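Local coordinates for putative HpcE protein (Mycolicibacterium smegmatis, PDB 6V77) that is a zinc-containing member of the fumarylacetoacetate hydrolase (FAH) family, richer in strand than in helix, with two chains in its assembly, at residues D35-Q38 with H39-A42. Residues are numbered along the deposited sequence; the frame is centred on the assembly and turned at random.
Sequences DLYQ and HWDA
Residues 35-38 and 39-42 meet at a kink between two helices, 33-38 and 40-49, with His39 both leaving the first helix and serving as N-cap residue of the second. Its backbone departs from helical values and turns the chain. His39 N donates to Asp35 O at 3.2 Å, the last helical i to i+4 bond, and more weakly to Leu36 O at 3.0 Å. Trp40 N then reaches back three residues to Tyr37 O in another weak bond.

The side chains of Tyr37 and Trp40 run side by side on the buried side of the kink, pointing the same way, their rings oblique with planes 37° apart. Tyr37 CD1 and CE1 meet CE3 and CZ3 of the indole's six-membered ring, CD1 lying 3.8 Å from Trp40 CE3. Both side chains touch Ala145 of strand 144-155, while Tyr37 OH is hydrogen-bonded to Pro65 O. Leu36 and Trp40 both rest on Leu3 of strand 2-6, so the helix break packs against strands of the large mixed sheet.

On the more exposed side, Asp35 OD1 approaches the edge of the His39 imidazole, the carboxylate plane turned 56° from the ring; Asp35 OD2 accepts from Gly30 N. Gln38, with CG anti to its own N (chi1 -174°), carries that carbon over one face of the ring, toward the rim, 4.1 Å from His39 NE2, whereas Asp35 OD1 stands 3.3 Å from His39 CD2, near the ring plane.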
ATOM      1  N   ASP B  35     -11.373   0.871  13.159  1.00 40.83           N
ATOM      2  CA  ASP B  35     -11.823   1.908  14.092  1.00 46.28           C
ATOM      3  C   ASP B  35     -11.260   1.675  15.480  1.00 44.58           C
ATOM      4  O   ASP B  35     -11.012   2.631  16.227  1.00 35.99           O
ATOM      5  CB  ASP B  35     -13.353   1.957  14.177  1.00 45.34           C
ATOM      6  CG  ASP B  35     -13.858   2.932  15.264  1.00 42.37           C
ATOM      7  OD1 ASP B  35     -13.738   4.151  15.057  1.00 43.22           O
ATOM      8  OD2 ASP B  35     -14.369   2.493  16.325  1.00 39.58           O
ATOM      9  N   LEU B  36     -11.093   0.411  15.863  1.00 32.86           N
ATOM     10  CA  LEU B  36     -10.498   0.120  17.157  1.00 32.44           C
ATOM     11  C   LEU B  36      -9.056   0.584  17.200  1.00 32.89           C
ATOM     12  O   LEU B  36      -8.631   1.218  18.169  1.00 29.87           O
ATOM     13  CB  LEU B  36     -10.578  -1.372  17.465  1.00 28.79           C
ATOM     14  CG  LEU B  36     -11.725  -1.775  18.367  1.00 34.48           C
ATOM     15  CD1 LEU B  36     -13.034  -1.276  17.817  1.00 34.90           C
ATOM     16  CD2 LEU B  36     -11.728  -3.274  18.495  1.00 28.79           C
ATOM     17  N   TYR B  37      -8.281   0.273  16.154  1.00 27.67           N
ATOM     18  CA  TYR B  37      -6.871   0.650  16.172  1.00 28.78           C
ATOM     19  C   TYR B  37      -6.724   2.157  16.192  1.00 26.62           C
ATOM     20  O   TYR B  37      -5.838   2.688  16.873  1.00 24.01           O
ATOM     21  CB  TYR B  37      -6.134   0.021  14.984  1.00 22.25           C
ATOM     22  CG  TYR B  37      -6.361  -1.475  14.962  1.00 21.82           C
ATOM     23  CD1 TYR B  37      -6.150  -2.246  16.105  1.00 22.44           C
ATOM     24  CD2 TYR B  37      -6.853  -2.111  13.820  1.00 28.12           C
ATOM     25  CE1 TYR B  37      -6.389  -3.609  16.111  1.00 30.44           C
ATOM     26  CE2 TYR B  37      -7.099  -3.483  13.819  1.00 27.25           C
ATOM     27  CZ  TYR B  37      -6.861  -4.222  14.963  1.00 27.16           C
ATOM     28  OH  TYR B  37      -7.112  -5.569  14.992  1.00 26.63           O
ATOM     29  N   GLN B  38      -7.604   2.872  15.480  1.00 24.98           N
ATOM     30  CA  GLN B  38      -7.510   4.322  15.461  1.00 26.39           C
ATOM     31  C   GLN B  38      -7.800   4.908  16.837  1.00 26.24           C
ATOM     32  O   GLN B  38      -7.292   5.982  17.170  1.00 27.56           O
ATOM     33  CB  GLN B  38      -8.463   4.892  14.409  1.00 29.58           C
ATOM     34  CG  GLN B  38      -8.351   6.378  14.213  1.00 42.09           C
ATOM     35  CD  GLN B  38      -7.002   6.797  13.648  1.00 58.07           C
ATOM     36  OE1 GLN B  38      -6.407   6.085  12.841  1.00 64.16           O
ATOM     37  NE2 GLN B  38      -6.511   7.950  14.079  1.00 56.25           N
ATOM     38  N   HIS B  39      -8.596   4.217  17.650  1.00 24.93           N
ATOM     39  CA  HIS B  39      -8.932   4.675  18.992  1.00 25.88           C
ATOM     40  C   HIS B  39      -8.499   3.637  20.025  1.00 27.16           C
ATOM     41  O   HIS B  39      -9.227   3.345  20.974  1.00 23.48           O
ATOM     42  CB  HIS B  39     -10.427   4.966  19.105  1.00 31.04           C
ATOM     43  CG  HIS B  39     -10.930   5.941  18.087  1.00 35.55           C
ATOM     44  ND1 HIS B  39     -10.734   7.303  18.192  1.00 37.46           N
ATOM     45  CD2 HIS B  39     -11.623   5.748  16.939  1.00 37.37           C
ATOM     46  CE1 HIS B  39     -11.286   7.907  17.154  1.00 36.56           C
ATOM     47  NE2 HIS B  39     -11.830   6.985  16.379  1.00 36.43           N
ATOM     48  N   TRP B  40      -7.277   3.116  19.857  1.00 24.18           N
ATOM     49  CA  TRP B  40      -6.820   1.933  20.597  1.00 26.11           C
ATOM     50  C   TRP B  40      -6.824   2.157  22.105  1.00 25.90           C
ATOM     51  O   TRP B  40      -7.359   1.339  22.860  1.00 25.98           O
ATOM     52  CB  TRP B  40      -5.417   1.537  20.125  1.00 26.35           C
ATOM     53  CG  TRP B  40      -4.905   0.235  20.722  1.00 26.14           C
ATOM     54  CD1 TRP B  40      -3.807   0.067  21.516  1.00 23.14           C
ATOM     55  CD2 TRP B  40      -5.478  -1.073  20.554  1.00 25.59           C
ATOM     56  NE1 TRP B  40      -3.664  -1.264  21.855  1.00 24.80           N
ATOM     57  CE2 TRP B  40      -4.676  -1.980  21.271  1.00 26.63           C
ATOM     58  CE3 TRP B  40      -6.585  -1.558  19.854  1.00 25.64           C
ATOM     59  CZ2 TRP B  40      -4.955  -3.361  21.319  1.00 24.80           C
ATOM     60  CZ3 TRP B  40      -6.853  -2.926  19.895  1.00 24.33           C
ATOM     61  CH2 TRP B  40      -6.045  -3.799  20.631  1.00 25.16           C
ATOM     62  N   ASP B  41      -6.226   3.262  22.572  1.00 25.20           N
ATOM     63  CA  ASP B  41      -6.127   3.450  24.017  1.00 28.00           C
ATOM     64  C   ASP B  41      -7.505   3.607  24.640  1.00 27.36           C
ATOM     65  O   ASP B  41      -7.789   3.020  25.693  1.00 28.60           O
ATOM     66  CB  ASP B  41      -5.251   4.656  24.347  1.00 30.35           C
ATOM     67  CG  ASP B  41      -3.790   4.406  24.066  1.00 37.61           C
ATOM     68  OD1 ASP B  41      -3.423   3.240  23.819  1.00 37.85           O
ATOM     69  OD2 ASP B  41      -3.006   5.374  24.094  1.00 38.37           O
ATOM     70  N   ALA B  42      -8.364   4.416  24.014  1.00 27.00           N
ATOM     71  CA  ALA B  42      -9.730   4.560  24.506  1.00 28.40           C
ATOM     72  C   ALA B  42     -10.452   3.219  24.499  1.00 23.69           C
ATOM     73  O   ALA B  42     -11.181   2.892  25.445  1.00 25.31           O
ATOM     74  CB  ALA B  42     -10.484   5.591  23.662  1.00 28.04           C
TER